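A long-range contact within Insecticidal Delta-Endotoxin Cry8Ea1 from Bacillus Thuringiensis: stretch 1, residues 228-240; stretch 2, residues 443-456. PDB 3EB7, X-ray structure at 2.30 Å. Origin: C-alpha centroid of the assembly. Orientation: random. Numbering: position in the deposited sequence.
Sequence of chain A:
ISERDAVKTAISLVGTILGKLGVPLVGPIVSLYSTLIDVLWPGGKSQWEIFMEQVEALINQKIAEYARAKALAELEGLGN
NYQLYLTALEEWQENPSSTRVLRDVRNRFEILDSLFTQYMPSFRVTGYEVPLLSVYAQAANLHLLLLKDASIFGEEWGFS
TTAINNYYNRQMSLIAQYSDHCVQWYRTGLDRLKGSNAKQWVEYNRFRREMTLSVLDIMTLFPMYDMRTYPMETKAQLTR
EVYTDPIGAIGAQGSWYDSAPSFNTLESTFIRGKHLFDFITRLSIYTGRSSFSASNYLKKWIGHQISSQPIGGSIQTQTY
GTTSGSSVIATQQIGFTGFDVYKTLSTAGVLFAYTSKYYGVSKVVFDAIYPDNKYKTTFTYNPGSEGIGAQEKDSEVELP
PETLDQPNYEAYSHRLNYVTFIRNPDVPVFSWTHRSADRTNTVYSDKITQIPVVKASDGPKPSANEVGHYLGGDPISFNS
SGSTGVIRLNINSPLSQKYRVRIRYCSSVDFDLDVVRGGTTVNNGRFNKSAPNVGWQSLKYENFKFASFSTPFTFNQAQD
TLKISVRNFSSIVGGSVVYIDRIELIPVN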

# COMPACT_ATOMS: atom_id res chain seq x y z
N ARG A 228 22.15 7.63 -1.85
CA ARG A 228 22.78 8.56 -0.93
C ARG A 228 21.93 8.73 0.33
O ARG A 228 22.46 8.77 1.42
N THR A 229 20.60 8.80 0.17
CA THR A 229 19.69 8.91 1.32
C THR A 229 19.46 7.57 2.03
O THR A 229 19.32 7.54 3.26
N TYR A 230 19.47 6.48 1.26
CA TYR A 230 19.33 5.13 1.80
C TYR A 230 20.53 4.25 1.38
O TYR A 230 20.40 3.42 0.47
N PRO A 231 21.70 4.45 2.01
CA PRO A 231 22.93 3.76 1.61
C PRO A 231 23.01 2.30 2.13
O PRO A 231 23.99 1.60 1.89
N MET A 232 21.99 1.86 2.85
CA MET A 232 21.98 0.53 3.39
C MET A 232 20.55 0.01 3.42
O MET A 232 19.59 0.78 3.31
N GLU A 233 20.43 -1.30 3.59
CA GLU A 233 19.16 -1.98 3.75
C GLU A 233 18.14 -1.17 4.58
O GLU A 233 18.44 -0.71 5.70
N THR A 234 16.94 -1.03 4.01
CA THR A 234 15.84 -0.25 4.61
C THR A 234 14.54 -1.05 4.79
O THR A 234 14.10 -1.72 3.86
N LYS A 235 13.92 -0.94 5.98
CA LYS A 235 12.61 -1.56 6.25
C LYS A 235 11.46 -0.57 6.04
O LYS A 235 11.14 0.20 6.96
N ALA A 236 10.82 -0.60 4.87
CA ALA A 236 9.62 0.23 4.59
C ALA A 236 8.28 -0.46 4.97
O ALA A 236 8.15 -1.66 4.89
N GLN A 237 7.29 0.34 5.35
CA GLN A 237 5.97 -0.16 5.73
C GLN A 237 4.90 0.59 4.96
O GLN A 237 4.90 1.82 4.93
N LEU A 238 3.94 -0.14 4.39
CA LEU A 238 2.75 0.49 3.77
C LEU A 238 1.61 0.35 4.74
O LEU A 238 1.16 -0.76 4.98
N THR A 239 1.12 1.48 5.27
CA THR A 239 0.13 1.46 6.35
C THR A 239 -1.29 1.70 5.93
O THR A 239 -2.20 1.51 6.72
N ARG A 240 -1.49 2.14 4.68
CA ARG A 240 -2.85 2.33 4.14
C ARG A 240 -3.69 1.06 4.22
O ARG A 240 -3.18 -0.06 4.07
N VAL A 443 12.67 -2.32 15.80
CA VAL A 443 13.81 -1.47 15.43
C VAL A 443 15.02 -2.39 15.24
O VAL A 443 15.41 -3.11 16.19
N TYR A 444 15.57 -2.36 14.03
CA TYR A 444 16.74 -3.15 13.63
C TYR A 444 18.07 -2.45 13.90
O TYR A 444 18.19 -1.25 13.68
N SER A 445 19.06 -3.21 14.36
CA SER A 445 20.38 -2.66 14.65
C SER A 445 21.14 -2.40 13.38
O SER A 445 22.08 -1.63 13.36
N ASP A 446 20.78 -3.12 12.33
CA ASP A 446 21.60 -3.16 11.14
C ASP A 446 20.88 -2.66 9.87
O ASP A 446 21.37 -2.84 8.76
N LYS A 447 19.74 -2.02 10.05
CA LYS A 447 18.93 -1.49 8.96
C LYS A 447 18.45 -0.07 9.35
O LYS A 447 18.45 0.29 10.52
N ILE A 448 18.09 0.72 8.34
CA ILE A 448 17.30 1.92 8.50
C ILE A 448 15.85 1.47 8.74
O ILE A 448 15.26 0.77 7.90
N THR A 449 15.28 1.82 9.90
CA THR A 449 13.90 1.44 10.21
C THR A 449 12.97 2.60 9.90
O THR A 449 13.17 3.70 10.40
N GLN A 450 11.96 2.38 9.06
CA GLN A 450 10.93 3.41 8.83
C GLN A 450 9.71 3.13 9.68
O GLN A 450 9.20 2.00 9.67
N ILE A 451 9.26 4.14 10.42
CA ILE A 451 8.15 4.00 11.34
C ILE A 451 7.22 5.17 11.10
O ILE A 451 7.47 6.27 11.60
N PRO A 452 6.15 4.92 10.33
CA PRO A 452 5.08 5.89 10.12
C PRO A 452 4.49 6.27 11.46
O PRO A 452 4.20 5.38 12.25
N VAL A 453 4.29 7.55 11.74
CA VAL A 453 3.80 7.95 13.07
C VAL A 453 2.34 7.54 13.35
O VAL A 453 1.89 7.54 14.51
N VAL A 454 1.63 7.16 12.29
CA VAL A 454 0.27 6.65 12.39
C VAL A 454 0.25 5.28 13.14
O VAL A 454 -0.80 4.83 13.58
N LYS A 455 1.42 4.70 13.36
CA LYS A 455 1.56 3.48 14.15
C LYS A 455 1.76 3.74 15.65
O LYS A 455 2.36 2.92 16.35
N ALA A 456 1.30 4.90 16.12
CA ALA A 456 1.31 5.21 17.57
C ALA A 456 0.22 4.47 18.31
O ALA A 456 -0.81 4.07 17.74

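The strongest polar link between the two stretches is the salt bridge of Glu 233 and Lys 447, in which Lys 447 NZ donates to Glu 233 OE1 at 2.8 Å. Both CA-to-CB bonds point sideways, so the charges must be carried to one another by long chains: Glu 233 is extended, with chi1 and chi2 both t, and Lys 447 starts m and continues t, t before an off-well chi4. Flexible charged residues suit this partly exposed edge, where the two chains leave the backbone on the same side and their ends meet beyond it.

Gln 237 makes the other major polar contribution. Its CB points toward stretch 2, and an m, t rotamer delivers an amide that can both give and accept. Gln 237 NE2 donates to Gln 450 O at 2.8 Å with a nearly straight angle of 167°, while Gln 237 OE1 accepts from Lys 455 NZ at 2.9 Å. One side chain thus satisfies a backbone carbonyl and anchors a buried ammonium group, whose lysine reaches it through an m, t, p, t chain.

Between these side chains lies a short parallel pairing of two bridges. Ile 448 N donates to Glu 233 O at 3.0 Å, Lys 235 N to Ile 448 O at 2.9 Å, and Gln 450 N to Lys 235 O at 3.1 Å. The pairing puts Thr 234 and Ile 448 on one face of the sheet, Lys 235 and Thr 449 on the other. Lys 235, m at its first three torsions, uses its aliphatic part for packing: its CG lies 3.3 Å from Tyr 444 CE1 and 3.8 Å from Lys 447 CD. Its NZ makes a weak hydrogen bond to Tyr 444 OH at 3.4 Å, although Lys 447 NZ, of like charge, is only 4.6 Å from Lys 235 NZ.

Gln 450 points toward stretch 1 in an m, t rotamer. Water 1 joins the stretches here, donating to Gln 450 OE1 at 2.6 Å and accepting from Gln 237 N at 3.2 Å. The amide nitrogen, Gln 450 NE2, sits 3.4 Å from Thr 234 CG2 and 3.3 Å from Tyr 230 CE2, and is hydrogen-bonded elsewhere in the structure, so the buried amide is not left unpaired.

Apolar packing gathers around Ile 448, which is m, t and has the largest covered area of any residue here. Ile 448 CG1 lies 3.8 Å from Met 232 CG, and Ile 448 CD1 lies 4.0 Å from Pro 231 CD and 4.2 Å from Tyr 230 CD2. A branched aliphatic chain fits this buried pocket without a polar group to satisfy. Thr 234, m, turns its hydroxyl back to its own stretch, Thr 234 OG1 donating to Met 232 O at 3.1 Å.

At the far end, Thr 239 points toward stretch 2 as a p rotamer. Thr 239 CG2 rests 3.8 Å from Pro 452 CG, and Thr 239 OG1 is 3.5 Å from Val 454 CG1, so a compact side chain fits against the proline ring and the valine.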

# COMPACT_ATOMS: atom_id res chain seq x y z
CB ARG A 228 23.08 9.92 -1.58
CG ARG A 228 23.84 9.77 -2.86
CD ARG A 228 24.58 11.01 -3.25
NE ARG A 228 25.10 10.88 -4.61
CZ ARG A 228 25.54 11.90 -5.35
NH1 ARG A 228 25.56 13.13 -4.86
NH2 ARG A 228 26.00 11.66 -6.59
CB THR A 229 18.37 9.59 0.89
OG1 THR A 229 18.70 10.81 0.24
CG2 THR A 229 17.46 9.92 2.06
CB TYR A 230 17.97 4.52 1.38
CG TYR A 230 16.78 5.38 1.82
CD1 TYR A 230 16.31 6.43 1.03
CD2 TYR A 230 16.16 5.17 3.06
CE1 TYR A 230 15.26 7.23 1.44
CE2 TYR A 230 15.08 5.96 3.47
CZ TYR A 230 14.66 6.99 2.67
OH TYR A 230 13.62 7.78 3.06
CB PRO A 231 24.02 4.63 2.24
CG PRO A 231 23.39 5.10 3.53
CD PRO A 231 21.96 5.39 3.14
CB MET A 232 22.59 0.49 4.80
CG MET A 232 21.70 1.03 5.90
SD MET A 232 22.54 1.37 7.47
CE MET A 232 23.07 3.06 7.22
CB GLU A 233 19.42 -3.36 4.36
CG GLU A 233 18.17 -4.21 4.45
CD GLU A 233 18.50 -5.69 4.49
OE1 GLU A 233 17.71 -6.44 5.12
OE2 GLU A 233 19.54 -6.08 3.89
CB THR A 234 15.53 0.99 3.73
OG1 THR A 234 16.72 1.78 3.64
CG2 THR A 234 14.38 1.85 4.30
CB LYS A 235 12.54 -2.11 7.69
CG LYS A 235 13.48 -3.27 8.05
CD LYS A 235 13.40 -4.49 7.08
CE LYS A 235 12.03 -5.16 7.09
NZ LYS A 235 12.06 -6.50 7.74
CB ALA A 236 9.59 0.72 3.12
CB GLN A 237 5.72 0.08 7.23
CG GLN A 237 6.88 -0.30 8.11
CD GLN A 237 6.48 -0.48 9.54
OE1 GLN A 237 5.67 -1.34 9.87
NE2 GLN A 237 7.04 0.34 10.41
CB LEU A 238 2.40 -0.18 2.44
CG LEU A 238 3.50 -0.25 1.38
CD1 LEU A 238 3.02 -0.99 0.14
CD2 LEU A 238 3.91 1.14 1.00
CB THR A 239 0.47 2.42 7.52
OG1 THR A 239 0.48 3.78 7.05
CG2 THR A 239 1.80 2.01 8.25
CB ARG A 240 -2.79 2.81 2.68
CG ARG A 240 -2.68 1.69 1.61
CD ARG A 240 -1.33 0.98 1.55
NE ARG A 240 -1.30 -0.13 0.57
CZ ARG A 240 -1.80 -1.35 0.79
NH1 ARG A 240 -2.41 -1.64 1.95
NH2 ARG A 240 -1.71 -2.30 -0.16
CB VAL A 443 14.09 -0.37 16.51
CG1 VAL A 443 15.24 0.57 16.12
CG2 VAL A 443 12.84 0.45 16.75
CB TYR A 444 16.66 -3.56 12.15
CG TYR A 444 15.37 -4.30 11.85
CD1 TYR A 444 14.23 -3.61 11.45
CD2 TYR A 444 15.29 -5.68 12.03
CE1 TYR A 444 13.03 -4.27 11.21
CE2 TYR A 444 14.10 -6.35 11.81
CZ TYR A 444 12.98 -5.64 11.39
OH TYR A 444 11.80 -6.30 11.16
CB SER A 445 21.22 -3.65 15.46
OG SER A 445 20.52 -4.07 16.59
CB ASP A 446 22.24 -4.56 10.98
CG ASP A 446 21.22 -5.70 10.72
OD1 ASP A 446 20.00 -5.62 11.07
OD2 ASP A 446 21.67 -6.71 10.12
CB LYS A 447 17.72 -2.39 8.76
CG LYS A 447 18.08 -3.74 8.22
CD LYS A 447 16.97 -4.76 8.46
CE LYS A 447 17.53 -6.20 8.37
NZ LYS A 447 16.61 -7.11 7.62
CB ILE A 448 17.42 2.84 7.23
CG1 ILE A 448 18.89 3.29 7.04
CG2 ILE A 448 16.44 4.03 7.30
CD1 ILE A 448 19.23 4.06 5.78
CB THR A 449 13.74 0.99 11.68
OG1 THR A 449 14.83 0.10 12.02
CG2 THR A 449 12.48 0.24 11.86
CB GLN A 450 10.53 3.50 7.35
CG GLN A 450 11.65 4.01 6.46
CD GLN A 450 11.26 4.05 5.00
OE1 GLN A 450 10.11 3.78 4.65
NE2 GLN A 450 12.19 4.41 4.15
CB ILE A 451 8.56 4.08 12.84
CG1 ILE A 451 9.84 3.26 13.11
CG2 ILE A 451 7.34 3.72 13.76
CD1 ILE A 451 9.62 1.78 13.47
CB PRO A 452 4.07 5.08 9.30
CG PRO A 452 4.91 4.08 8.58
CD PRO A 452 5.89 3.66 9.60
CB VAL A 453 4.04 9.45 13.37
CG1 VAL A 453 5.54 9.76 13.44
CG2 VAL A 453 3.31 10.34 12.30
CB VAL A 454 -0.44 6.67 11.00
CG1 VAL A 454 0.09 5.57 10.03
CG2 VAL A 454 -1.96 6.63 11.15
CB LYS A 455 2.73 2.61 13.62
CG LYS A 455 2.68 2.32 12.10
CD LYS A 455 3.72 1.23 11.83
CE LYS A 455 3.10 -0.18 11.96
NZ LYS A 455 4.10 -1.24 12.27
CB ALA A 456 1.16 6.67 17.79
O HOH W 1 7.71 3.47 5.52